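Local coordinates for cephalosporin acylase (Bacillus halodurans, PDB 2NLZ), which probably hydrolyses amide bonds as a cephalosporin acylase of the gamma-glutamyltranspeptidase family and N-terminal nucleophile clan, its substrate not being established, at residues 111-117 with 382-386; 90-96 with 411-416; 433-439 with 510-516; 28-34 with 532-536; 292-297 with 485-489. The protein carries 1 engineered substitution. All blocks are in the same frame, centred on the assembly; numbering follows the deposited sequence.

How the contacts relate
Two pairs of contacts touch, and the fifth stands apart. Contacts 3 and 4 share the large antiparallel sheet; their centres lie 13 Å apart, and the Q513 side chain of contact 3 packs against T28 and S29 of contact 4. Contacts 1 and 2 join loops on one side of the chain, centres 15 Å apart, with V117 and I115 packed on P92 and L95. Contact 5, between helix starts, lies 23 Å from contact 3, centre to centre. Contact 4 pairs segments near the two chain ends, so all the others lie between them in sequence. T358, just before strand 359-365, probably corresponds to the family's threonine nucleophile, and M439 of contact 3 packs on it.

Contact 1 of 5, residues 111-117 with 382-386; sequences PYGVIPV and GSGVV
Two irregular, largely buried loops meet at a single close backbone approach, with Y112 CA and S383 CA 4.5 Å apart. One hydrogen bond spans them: G113 N donates to S383 O at 2.9 Å and is almost straight (172°). Three glycines have backbone angles where a CB would strike the preceding carbonyl: G113 (phi/psi 100/-166), G382 (106/-134) and G384 (89/-13). S383, with chi1 in p, folds its hydroxyl back so that V385 N donates to S383 OG at 3.3 Å, making an ST turn from S383 to V385, just before strand 386-387; S383 OG is also hydrogen-bonded to the backbone O of M394. Packing covers the remainder. V385 (t) sends CG2 to 3.9 Å from V114 CG1 and 3.4 Å from G113 O, and V117 CG2 (t) comes within 3.4 Å of S383 OG. The Y112 ring (m) brings CD2 to 3.4 Å from G382 O at its edge, and stacks edge-to-face with W174. F232 of helix 223-234 covers V114, V117 and V385.

Contact 2 of 5, residues 90-96 with 411-416; sequences RAPMSLT and LKPGKR
At the apolar centre L411 (t, p) faces the 90-96 loop, with L411 CD2 3.8 Å from L95 CD2 and L411 CD1 4.3 Å from A91 CB. P413 continues this surface outward, its CB 4.3 Å from M93 SD and its CG 3.8 Å from T96 CG2; P413 CB also lies 3.2 Å from the carbonyl M93 O. G414 (phi/psi 75/14) has its CA 3.9 Å from M93 SD, where a CB would clash. Beyond, the backbones pair, CA atoms 4.5 Å apart for M93 and P413, 4.8 Å for A91 and G414 and 4.1 Å for R90 and R416. A91 N donates to K415 O at 2.8 Å, and G414 N gives a weak bond to A91 O at 3.0 Å. At the polar edge R90 NE donates to G414 O at 2.8 Å. R90 NH1 comes within 3.6 Å of R416 NE; E317, salt-bridged to R416 and in a long, weak ion pair with R90, offsets these like charges. A type II turn (K412 to K415) thus bonds to extended A91, while the type I turn after it (P92 to L95) packs through M93 and L95 on P413 and L411, before T96-capped helix 97-101.

Contact 3 of 5, residues 433-439 with 510-516; sequences IGPFGVM and GRGQIIW
Strands 433-438 and 512-516 run antiparallel at 169°, their axes 5.0 Å apart, in the large N-terminal nucleophile sheet. G437 and Q513 form the hydrogen-bonded pair: Q513 N donates to G437 O at 3.2 Å and G437 N weakly to Q513 O at 3.3 Å. I515 N to P435 O (3.3 Å) extends the register. F436 with I514 and V438 with G512 are non-hydrogen-bonded pairs, their CA atoms 4.6 and 4.2 Å apart. G512 N, directed away from strand 433-438, is satisfied by E529 OE2, while M439 N, 3.0 Å from R511 O, is badly angled for a bond. I433 and G434 both face L426, a classic bulge against strand 424-428. F436 (p) and I514 meet at CB and CG1 (3.9 Å) on the face covered by helix 444-457. Q513 turns to the other face and bonds T528, and R511 has its salt bridge with E62. Outward backbone groups bond the flanking strands, F436 with G424 and I514 with G527, so each strand is bonded on both edges, as inner strands are.

Contact 4 of 5, residues 28-34 with 532-536; sequences TSQPLAA and TDGQV
T28 and Q535 form an antiparallel hydrogen-bonded pair, CA atoms 5.9 Å apart: T28 N donates to Q535 O at 3.1 Å and Q535 N to T28 O at 3.0 Å. The pair joins the end of strand 24-28 to the start of strand 535-538, one of the two outermost strands of the sheet within this chain. Both side chains lie on the same face. T28 (t) bonds Y360 O through its hydroxyl and packs on helix 47-61; Q535 stays extended (t, t) and lies along the first turn of helix 31-42, with OE1 3.9 Å from A34 CB. Where the chain leaves the strand, S29 (p) sends OG to E62, and Q30, at the N-cap position, has chi1 at -144° and chi2 in p, which bring NE2 into a weak bond with the same carboxylate. P31 follows, with CG 4.1 Å from G534 N. Opposite S29, G534 is nearly flat (162/177), and a CB there would strike T28 O; the CA atoms of S29 and G534 are 4.1 Å apart. D533 (m) bonds T156 through OD2 and N17 of the second subunit through OD1. S29 O and D533 O, two acceptors only 2.8 Å apart, gain nothing from each other. The backbone pair thus supplies the hydrogen bonds between the segments, P31 and A34 add packing, and T28, S29, Q30 and D533 use their polar ends on outside partners.

Contact 5 of 5, residues 292-297 with 485-489; sequences DTVDTY and FPVDI
I489, in the first turn of helix 487-495, has the most surface covered by the other segment and packs into the start of helix 294-314. In rotamer m, t it places CD1 3.4 Å from D292 O, with CG2 3.7 Å from Y297 CD2 and 4.1 Å from V294 CA; V294 CA and I489 CA, 5.3 Å apart, mark the closest backbone approach. Y297 (m) offers a ring face to F485. F485 (t) answers with its edge, making a T-shaped pair with centroids 4.6 Å apart, planes at 61° and F485 CE2 3.4 Å from Y297 CE1. The tyrosine is held at its far end, where Y297 OH donates to D292 OD1 at 2.9 Å; D292 also bonds Y12 of the second subunit through OD2. No hydrogen bond crosses between the segments, so the contact is held by packing. T293 and P486 occupy the N-cap positions of helices 294-314 and 487-495, which meet at their first turns; F485 folds back on helix 487-495, and V294 packs farther along it on A492 and L493.

Contact 1 of 5, residues 111-117 with 382-386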
# COMPACT_ATOMS: atom_id res chain seq x y z
N PRO D 111 16.15 38.70 1.92
CA PRO D 111 15.14 38.00 2.71
C PRO D 111 15.14 38.38 4.20
O PRO D 111 14.10 38.29 4.87
CB PRO D 111 15.50 36.52 2.53
CG PRO D 111 16.93 36.52 2.13
CD PRO D 111 17.20 37.80 1.42
N TYR D 112 16.28 38.84 4.70
CA TYR D 112 16.44 39.06 6.14
C TYR D 112 16.97 40.44 6.50
O TYR D 112 17.56 41.14 5.67
CB TYR D 112 17.34 37.96 6.71
CG TYR D 112 16.81 36.57 6.41
CD1 TYR D 112 17.52 35.69 5.60
CD2 TYR D 112 15.58 36.15 6.91
CE1 TYR D 112 17.03 34.41 5.31
CE2 TYR D 112 15.07 34.88 6.63
CZ TYR D 112 15.80 34.02 5.83
OH TYR D 112 15.30 32.76 5.56
N GLY D 113 16.76 40.85 7.75
CA GLY D 113 17.18 42.17 8.19
C GLY D 113 16.05 43.18 8.20
O GLY D 113 14.88 42.82 8.13
N VAL D 114 16.40 44.45 8.30
CA VAL D 114 15.40 45.49 8.52
C VAL D 114 14.75 45.92 7.22
O VAL D 114 13.70 46.58 7.22
CB VAL D 114 16.00 46.72 9.22
CG1 VAL D 114 16.18 46.44 10.70
CG2 VAL D 114 17.32 47.11 8.58
N ILE D 115 15.37 45.52 6.11
CA ILE D 115 14.97 45.99 4.78
C ILE D 115 13.62 45.45 4.25
O ILE D 115 12.81 46.24 3.77
CB ILE D 115 16.13 45.84 3.76
CG1 ILE D 115 17.35 46.63 4.25
CG2 ILE D 115 15.72 46.33 2.38
CD1 ILE D 115 18.66 45.88 4.14
N PRO D 116 13.36 44.12 4.36
CA PRO D 116 12.10 43.60 3.81
C PRO D 116 10.89 43.69 4.75
O PRO D 116 9.84 43.13 4.44
CB PRO D 116 12.43 42.12 3.58
CG PRO D 116 13.34 41.80 4.71
CD PRO D 116 14.17 43.04 4.94
N VAL D 117 11.04 44.38 5.87
CA VAL D 117 9.95 44.52 6.84
C VAL D 117 8.91 45.55 6.39
O VAL D 117 9.23 46.72 6.18
CB VAL D 117 10.49 44.93 8.22
CG1 VAL D 117 9.36 45.03 9.23
CG2 VAL D 117 11.56 43.94 8.70
N GLY D 382 10.36 35.04 9.87
CA GLY D 382 10.24 36.33 9.22
C GLY D 382 11.59 36.95 8.90
O GLY D 382 12.48 36.29 8.40
N SER D 383 11.72 38.23 9.21
CA SER D 383 12.92 38.99 8.88
C SER D 383 14.11 38.70 9.79
O SER D 383 15.24 39.02 9.45
CB SER D 383 12.60 40.48 8.90
OG SER D 383 12.19 40.91 10.19
N GLY D 384 13.84 38.12 10.95
CA GLY D 384 14.86 37.94 11.97
C GLY D 384 14.98 39.12 12.92
O GLY D 384 15.62 39.03 13.98
N VAL D 385 14.35 40.22 12.54
CA VAL D 385 14.28 41.38 13.41
C VAL D 385 13.26 41.11 14.49
O VAL D 385 12.08 40.93 14.22
CB VAL D 385 13.90 42.64 12.63
CG1 VAL D 385 13.89 43.86 13.56
CG2 VAL D 385 14.88 42.86 11.51
N VAL D 386 13.74 41.04 15.72
CA VAL D 386 12.86 40.97 16.86
C VAL D 386 13.13 42.21 17.70
O VAL D 386 14.28 42.45 18.08
CB VAL D 386 13.09 39.70 17.70
CG1 VAL D 386 12.19 39.69 18.92
CG2 VAL D 386 12.84 38.46 16.86

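Contact 2 of 5, residues 90-96 with 411-416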
# COMPACT_ATOMS: atom_id res chain seq x y z
N ARG D 90 1.24 48.02 4.69
CA ARG D 90 1.96 48.54 3.53
C ARG D 90 3.45 48.75 3.82
O ARG D 90 3.89 48.64 4.96
CB ARG D 90 1.27 49.81 3.00
CG ARG D 90 0.91 50.88 4.04
CD ARG D 90 -0.47 51.49 3.77
NE ARG D 90 -0.84 51.46 2.36
CZ ARG D 90 -2.09 51.40 1.89
NH1 ARG D 90 -2.30 51.37 0.58
NH2 ARG D 90 -3.14 51.36 2.71
N ALA D 91 4.21 49.01 2.75
CA ALA D 91 5.65 49.23 2.83
C ALA D 91 5.94 50.55 3.49
O ALA D 91 5.15 51.49 3.36
CB ALA D 91 6.26 49.20 1.44
N PRO D 92 7.09 50.65 4.19
CA PRO D 92 7.52 51.91 4.79
C PRO D 92 7.58 53.05 3.78
O PRO D 92 7.90 52.82 2.61
CB PRO D 92 8.93 51.59 5.29
CG PRO D 92 8.89 50.15 5.57
CD PRO D 92 8.02 49.56 4.50
N MET D 93 7.28 54.26 4.23
CA MET D 93 7.16 55.40 3.34
C MET D 93 8.52 55.88 2.83
O MET D 93 8.61 56.58 1.82
CB MET D 93 6.40 56.54 4.03
CG MET D 93 5.61 57.42 3.08
SD MET D 93 4.26 56.55 2.26
CE MET D 93 3.05 56.45 3.58
N SER D 94 9.57 55.48 3.53
CA SER D 94 10.93 55.77 3.08
C SER D 94 11.54 54.65 2.21
O SER D 94 12.65 54.81 1.69
CB SER D 94 11.83 56.09 4.28
OG SER D 94 11.72 55.10 5.30
N LEU D 95 10.82 53.55 2.03
CA LEU D 95 11.31 52.41 1.25
C LEU D 95 10.94 52.57 -0.23
O LEU D 95 9.82 52.29 -0.63
CB LEU D 95 10.74 51.09 1.78
CG LEU D 95 11.61 49.84 1.94
CD1 LEU D 95 10.75 48.59 1.94
CD2 LEU D 95 12.72 49.73 0.90
N THR D 96 11.91 53.03 -1.01
CA THR D 96 11.70 53.22 -2.44
C THR D 96 12.61 52.28 -3.22
O THR D 96 13.53 51.69 -2.66
CB THR D 96 11.98 54.68 -2.89
OG1 THR D 96 13.33 55.04 -2.56
CG2 THR D 96 11.01 55.66 -2.23
N LEU D 411 8.18 47.69 -6.11
CA LEU D 411 8.27 48.32 -4.79
C LEU D 411 7.99 49.81 -4.88
O LEU D 411 8.63 50.53 -5.64
CB LEU D 411 9.65 48.08 -4.16
CG LEU D 411 10.04 48.82 -2.88
CD1 LEU D 411 9.11 48.51 -1.73
CD2 LEU D 411 11.47 48.46 -2.51
N LYS D 412 7.02 50.24 -4.09
CA LYS D 412 6.65 51.64 -3.99
C LYS D 412 6.44 51.93 -2.50
O LYS D 412 5.99 51.05 -1.77
CB LYS D 412 5.35 51.88 -4.76
CG LYS D 412 5.31 53.16 -5.58
CD LYS D 412 5.67 52.90 -7.04
CE LYS D 412 5.33 54.10 -7.90
NZ LYS D 412 5.37 53.78 -9.35
N PRO D 413 6.78 53.14 -2.05
CA PRO D 413 6.52 53.49 -0.65
C PRO D 413 5.03 53.53 -0.38
O PRO D 413 4.27 54.06 -1.19
CB PRO D 413 7.11 54.90 -0.52
CG PRO D 413 7.20 55.43 -1.91
CD PRO D 413 7.46 54.23 -2.77
N GLY D 414 4.61 52.94 0.74
CA GLY D 414 3.21 52.96 1.15
C GLY D 414 2.31 52.04 0.36
O GLY D 414 1.09 52.15 0.42
N LYS D 415 2.92 51.13 -0.38
CA LYS D 415 2.18 50.16 -1.18
C LYS D 415 2.24 48.81 -0.47
O LYS D 415 3.24 48.49 0.15
CB LYS D 415 2.83 50.07 -2.56
CG LYS D 415 2.27 49.00 -3.48
CD LYS D 415 3.13 48.87 -4.73
CE LYS D 415 2.43 48.09 -5.81
NZ LYS D 415 3.30 47.86 -6.97
N ARG D 416 1.16 48.03 -0.53
CA ARG D 416 1.25 46.66 -0.01
C ARG D 416 1.38 45.65 -1.16
O ARG D 416 0.80 45.84 -2.23
CB ARG D 416 0.09 46.33 0.93
CG ARG D 416 -1.25 46.64 0.36
CD ARG D 416 -2.09 47.43 1.33
NE ARG D 416 -3.31 47.88 0.66
CZ ARG D 416 -4.54 47.53 1.03
NH1 ARG D 416 -4.72 46.73 2.08
NH2 ARG D 416 -5.58 47.98 0.35

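Contact 3 of 5, residues 433-439 with 510-516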
# COMPACT_ATOMS: atom_id res chain seq x y z
N ILE D 433 -21.40 27.39 3.65
CA ILE D 433 -21.01 26.02 3.95
C ILE D 433 -19.71 25.97 4.77
O ILE D 433 -19.55 25.09 5.61
CB ILE D 433 -21.11 25.02 2.75
CG1 ILE D 433 -19.84 25.00 1.93
CG2 ILE D 433 -22.35 25.30 1.86
CD1 ILE D 433 -19.79 23.76 1.10
N GLY D 434 -18.81 26.94 4.59
CA GLY D 434 -17.71 27.06 5.54
C GLY D 434 -16.34 27.61 5.16
O GLY D 434 -16.08 27.95 3.99
N PRO D 435 -15.46 27.72 6.17
CA PRO D 435 -14.10 28.18 5.96
C PRO D 435 -13.14 27.03 5.61
O PRO D 435 -13.31 25.90 6.10
CB PRO D 435 -13.74 28.79 7.31
CG PRO D 435 -14.55 28.00 8.30
CD PRO D 435 -15.75 27.45 7.59
N PHE D 436 -12.18 27.33 4.76
CA PHE D 436 -11.13 26.39 4.40
C PHE D 436 -9.86 27.17 4.10
O PHE D 436 -9.93 28.37 3.81
CB PHE D 436 -11.54 25.53 3.20
CG PHE D 436 -11.59 26.28 1.90
CD1 PHE D 436 -12.75 26.92 1.51
CD2 PHE D 436 -10.48 26.35 1.07
CE1 PHE D 436 -12.80 27.60 0.33
CE2 PHE D 436 -10.53 27.04 -0.12
CZ PHE D 436 -11.69 27.66 -0.49
N GLY D 437 -8.72 26.50 4.16
CA GLY D 437 -7.45 27.08 3.75
C GLY D 437 -6.39 26.01 3.70
O GLY D 437 -6.44 25.04 4.46
N VAL D 438 -5.44 26.16 2.78
CA VAL D 438 -4.24 25.33 2.79
C VAL D 438 -2.97 26.17 2.76
O VAL D 438 -2.48 26.55 1.69
CB VAL D 438 -4.21 24.28 1.67
CG1 VAL D 438 -3.02 23.34 1.87
CG2 VAL D 438 -5.49 23.49 1.66
N MET D 439 -2.49 26.49 3.96
CA MET D 439 -1.12 26.92 4.30
C MET D 439 -0.03 26.52 3.29
O MET D 439 -0.05 25.42 2.75
CB MET D 439 -0.81 26.26 5.66
CG MET D 439 0.22 26.92 6.54
SD MET D 439 1.93 26.56 6.09
CE MET D 439 1.94 24.80 5.86
N GLY D 510 1.96 21.71 2.41
CA GLY D 510 1.02 22.55 3.12
C GLY D 510 0.25 21.90 4.25
O GLY D 510 0.30 20.69 4.44
N ARG D 511 -0.48 22.73 4.99
CA ARG D 511 -1.36 22.29 6.07
C ARG D 511 -2.76 22.83 5.83
O ARG D 511 -2.94 24.00 5.50
CB ARG D 511 -0.81 22.74 7.44
CG ARG D 511 0.53 22.08 7.81
CD ARG D 511 1.32 22.85 8.85
NE ARG D 511 2.75 22.63 8.71
CZ ARG D 511 3.67 23.16 9.52
NH1 ARG D 511 3.32 23.93 10.53
NH2 ARG D 511 4.96 22.91 9.31
N GLY D 512 -3.77 22.00 5.99
CA GLY D 512 -5.12 22.47 5.74
C GLY D 512 -6.04 22.29 6.92
O GLY D 512 -5.80 21.45 7.79
N GLN D 513 -7.09 23.11 6.97
CA GLN D 513 -8.20 22.88 7.89
C GLN D 513 -9.50 23.19 7.16
O GLN D 513 -9.57 24.10 6.33
CB GLN D 513 -8.11 23.75 9.15
CG GLN D 513 -6.71 24.01 9.70
CD GLN D 513 -6.15 22.84 10.48
OE1 GLN D 513 -4.94 22.62 10.50
NE2 GLN D 513 -7.04 22.09 11.12
N ILE D 514 -10.53 22.42 7.48
CA ILE D 514 -11.84 22.57 6.88
C ILE D 514 -12.89 22.39 7.97
O ILE D 514 -12.80 21.49 8.79
CB ILE D 514 -12.07 21.52 5.74
CG1 ILE D 514 -11.22 21.86 4.50
CG2 ILE D 514 -13.53 21.44 5.34
CD1 ILE D 514 -11.13 20.73 3.47
N ILE D 515 -13.87 23.30 7.98
CA ILE D 515 -15.12 23.09 8.69
C ILE D 515 -16.27 23.31 7.70
O ILE D 515 -16.39 24.39 7.13
CB ILE D 515 -15.29 24.05 9.90
CG1 ILE D 515 -14.19 23.85 10.93
CG2 ILE D 515 -16.60 23.79 10.60
CD1 ILE D 515 -14.23 24.84 12.06
N TRP D 516 -17.10 22.28 7.48
CA TRP D 516 -18.31 22.44 6.68
C TRP D 516 -19.58 22.42 7.54
O TRP D 516 -19.74 21.57 8.42
CB TRP D 516 -18.47 21.40 5.56
CG TRP D 516 -17.39 21.31 4.48
CD1 TRP D 516 -16.95 20.16 3.89
CD2 TRP D 516 -16.63 22.38 3.88
NE1 TRP D 516 -15.97 20.44 2.97
CE2 TRP D 516 -15.75 21.79 2.94
CE3 TRP D 516 -16.62 23.77 4.04
CZ2 TRP D 516 -14.85 22.55 2.16
CZ3 TRP D 516 -15.72 24.54 3.27
CH2 TRP D 516 -14.85 23.92 2.34

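Contact 4 of 5, residues 28-34 with 532-536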
# COMPACT_ATOMS: atom_id res chain seq x y z
N THR D 28 -7.24 24.01 13.83
CA THR D 28 -5.96 24.67 13.59
C THR D 28 -4.77 23.72 13.80
O THR D 28 -4.92 22.57 14.22
CB THR D 28 -5.80 25.93 14.47
OG1 THR D 28 -4.65 26.68 14.03
CG2 THR D 28 -5.68 25.56 15.95
N SER D 29 -3.58 24.26 13.52
CA SER D 29 -2.35 23.50 13.50
C SER D 29 -1.66 23.34 14.85
O SER D 29 -0.57 22.79 14.92
CB SER D 29 -1.38 24.15 12.52
OG SER D 29 -1.04 25.45 12.96
N GLN D 30 -2.27 23.83 15.93
CA GLN D 30 -1.67 23.62 17.24
C GLN D 30 -2.75 23.32 18.25
O GLN D 30 -3.61 24.16 18.47
CB GLN D 30 -0.89 24.86 17.66
CG GLN D 30 0.38 24.57 18.44
CD GLN D 30 1.40 23.78 17.62
OE1 GLN D 30 2.01 22.84 18.12
NE2 GLN D 30 1.58 24.17 16.36
N PRO D 31 -2.72 22.12 18.87
CA PRO D 31 -3.85 21.62 19.67
C PRO D 31 -4.24 22.55 20.83
O PRO D 31 -5.43 22.75 21.08
CB PRO D 31 -3.35 20.27 20.20
CG PRO D 31 -2.27 19.87 19.26
CD PRO D 31 -1.61 21.16 18.86
N LEU D 32 -3.23 23.12 21.50
CA LEU D 32 -3.44 24.13 22.53
C LEU D 32 -4.01 25.44 21.99
O LEU D 32 -4.63 26.19 22.74
CB LEU D 32 -2.15 24.39 23.30
CG LEU D 32 -1.50 23.21 24.03
CD1 LEU D 32 -0.09 23.60 24.44
CD2 LEU D 32 -2.30 22.75 25.24
N ALA D 33 -3.79 25.73 20.71
CA ALA D 33 -4.39 26.91 20.09
C ALA D 33 -5.87 26.68 19.88
O ALA D 33 -6.70 27.54 20.18
CB ALA D 33 -3.69 27.27 18.77
N ALA D 34 -6.21 25.50 19.37
CA ALA D 34 -7.61 25.08 19.27
C ALA D 34 -8.28 25.14 20.64
O ALA D 34 -9.42 25.58 20.78
CB ALA D 34 -7.71 23.67 18.68
N THR D 532 0.71 17.06 10.16
CA THR D 532 1.28 17.85 11.24
C THR D 532 0.55 17.60 12.57
O THR D 532 -0.40 16.81 12.61
CB THR D 532 1.29 19.35 10.87
OG1 THR D 532 2.09 20.10 11.79
CG2 THR D 532 -0.12 19.92 10.85
N ASP D 533 1.03 18.23 13.65
CA ASP D 533 0.32 18.29 14.92
C ASP D 533 -0.84 19.22 14.70
O ASP D 533 -0.70 20.19 13.98
CB ASP D 533 1.18 18.92 16.02
CG ASP D 533 2.53 18.26 16.18
OD1 ASP D 533 2.59 17.05 16.49
OD2 ASP D 533 3.55 18.97 16.02
N GLY D 534 -1.97 18.95 15.31
CA GLY D 534 -3.13 19.81 15.10
C GLY D 534 -4.42 19.13 15.52
O GLY D 534 -4.43 17.95 15.90
N GLN D 535 -5.52 19.86 15.43
CA GLN D 535 -6.75 19.35 15.99
C GLN D 535 -7.94 20.04 15.40
O GLN D 535 -7.89 21.24 15.13
CB GLN D 535 -6.73 19.60 17.50
CG GLN D 535 -7.56 18.64 18.30
CD GLN D 535 -7.47 18.92 19.78
OE1 GLN D 535 -7.68 20.05 20.22
NE2 GLN D 535 -7.15 17.90 20.56
N VAL D 536 -9.01 19.27 15.17
CA VAL D 536 -10.36 19.82 15.09
C VAL D 536 -11.01 19.47 16.40
O VAL D 536 -11.04 18.30 16.79
CB VAL D 536 -11.25 19.18 14.01
CG1 VAL D 536 -12.27 20.18 13.54
CG2 VAL D 536 -10.46 18.68 12.86

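Contact 5 of 5, residues 292-297 with 485-489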
# COMPACT_ATOMS: atom_id res chain seq x y z
N ASP D 292 -9.16 10.26 -9.33
CA ASP D 292 -7.86 9.61 -9.55
C ASP D 292 -7.68 9.07 -10.97
O ASP D 292 -7.48 7.87 -11.16
CB ASP D 292 -7.62 8.52 -8.50
CG ASP D 292 -7.42 9.08 -7.10
OD1 ASP D 292 -6.36 9.71 -6.84
OD2 ASP D 292 -8.32 8.89 -6.24
N THR D 293 -7.78 9.95 -11.96
CA THR D 293 -7.41 9.66 -13.35
C THR D 293 -6.27 10.59 -13.78
O THR D 293 -6.10 11.68 -13.22
CB THR D 293 -8.60 9.81 -14.36
OG1 THR D 293 -8.88 11.20 -14.60
CG2 THR D 293 -9.86 9.12 -13.87
N VAL D 294 -5.51 10.16 -14.77
CA VAL D 294 -4.45 10.99 -15.32
C VAL D 294 -5.05 12.25 -15.96
O VAL D 294 -4.48 13.34 -15.87
CB VAL D 294 -3.57 10.19 -16.33
CG1 VAL D 294 -4.43 9.48 -17.39
CG2 VAL D 294 -2.52 11.09 -16.97
N ASP D 295 -6.22 12.09 -16.58
CA ASP D 295 -6.95 13.17 -17.22
C ASP D 295 -7.18 14.31 -16.22
O ASP D 295 -6.82 15.47 -16.48
CB ASP D 295 -8.28 12.64 -17.76
CG ASP D 295 -9.17 13.75 -18.30
OD1 ASP D 295 -8.88 14.26 -19.40
OD2 ASP D 295 -10.16 14.08 -17.61
N THR D 296 -7.77 13.94 -15.07
CA THR D 296 -8.15 14.89 -14.03
C THR D 296 -6.96 15.68 -13.51
O THR D 296 -7.01 16.91 -13.53
CB THR D 296 -8.85 14.21 -12.85
OG1 THR D 296 -9.97 13.46 -13.34
CG2 THR D 296 -9.36 15.24 -11.87
N TYR D 297 -5.91 14.99 -13.08
CA TYR D 297 -4.70 15.66 -12.58
C TYR D 297 -4.09 16.57 -13.64
O TYR D 297 -3.66 17.67 -13.34
CB TYR D 297 -3.65 14.68 -12.04
CG TYR D 297 -4.02 14.06 -10.71
CD1 TYR D 297 -3.93 14.79 -9.52
CD2 TYR D 297 -4.44 12.72 -10.64
CE1 TYR D 297 -4.28 14.21 -8.28
CE2 TYR D 297 -4.79 12.14 -9.41
CZ TYR D 297 -4.70 12.89 -8.23
OH TYR D 297 -5.04 12.30 -7.03
N PHE D 485 1.20 10.05 -3.72
CA PHE D 485 0.63 10.28 -5.05
C PHE D 485 0.77 9.01 -5.88
O PHE D 485 1.87 8.47 -6.00
CB PHE D 485 1.35 11.43 -5.76
CG PHE D 485 0.63 11.94 -6.96
CD1 PHE D 485 0.84 11.38 -8.22
CD2 PHE D 485 -0.26 13.00 -6.85
CE1 PHE D 485 0.17 11.85 -9.35
CE2 PHE D 485 -0.94 13.48 -7.97
CZ PHE D 485 -0.73 12.90 -9.22
N PRO D 486 -0.35 8.53 -6.44
CA PRO D 486 -0.38 7.28 -7.18
C PRO D 486 0.64 7.24 -8.34
O PRO D 486 0.65 8.13 -9.22
CB PRO D 486 -1.83 7.19 -7.67
CG PRO D 486 -2.38 8.57 -7.54
CD PRO D 486 -1.67 9.17 -6.38
N VAL D 487 1.49 6.21 -8.31
CA VAL D 487 2.71 6.14 -9.13
C VAL D 487 2.41 5.93 -10.61
O VAL D 487 3.07 6.53 -11.46
CB VAL D 487 3.68 5.04 -8.60
CG1 VAL D 487 4.93 4.94 -9.46
CG2 VAL D 487 4.06 5.31 -7.15
N ASP D 488 1.42 5.09 -10.91
CA ASP D 488 1.02 4.89 -12.30
C ASP D 488 0.61 6.21 -12.96
O ASP D 488 1.02 6.50 -14.09
CB ASP D 488 -0.11 3.87 -12.41
CG ASP D 488 -0.64 3.74 -13.82
OD1 ASP D 488 -1.84 4.02 -14.03
OD2 ASP D 488 0.16 3.40 -14.72
N ILE D 489 -0.19 7.00 -12.23
CA ILE D 489 -0.67 8.30 -12.70
C ILE D 489 0.47 9.30 -12.86
O ILE D 489 0.57 10.01 -13.87
CB ILE D 489 -1.78 8.87 -11.79
CG1 ILE D 489 -3.07 8.07 -12.00
CG2 ILE D 489 -2.01 10.36 -12.07
CD1 ILE D 489 -4.12 8.23 -10.93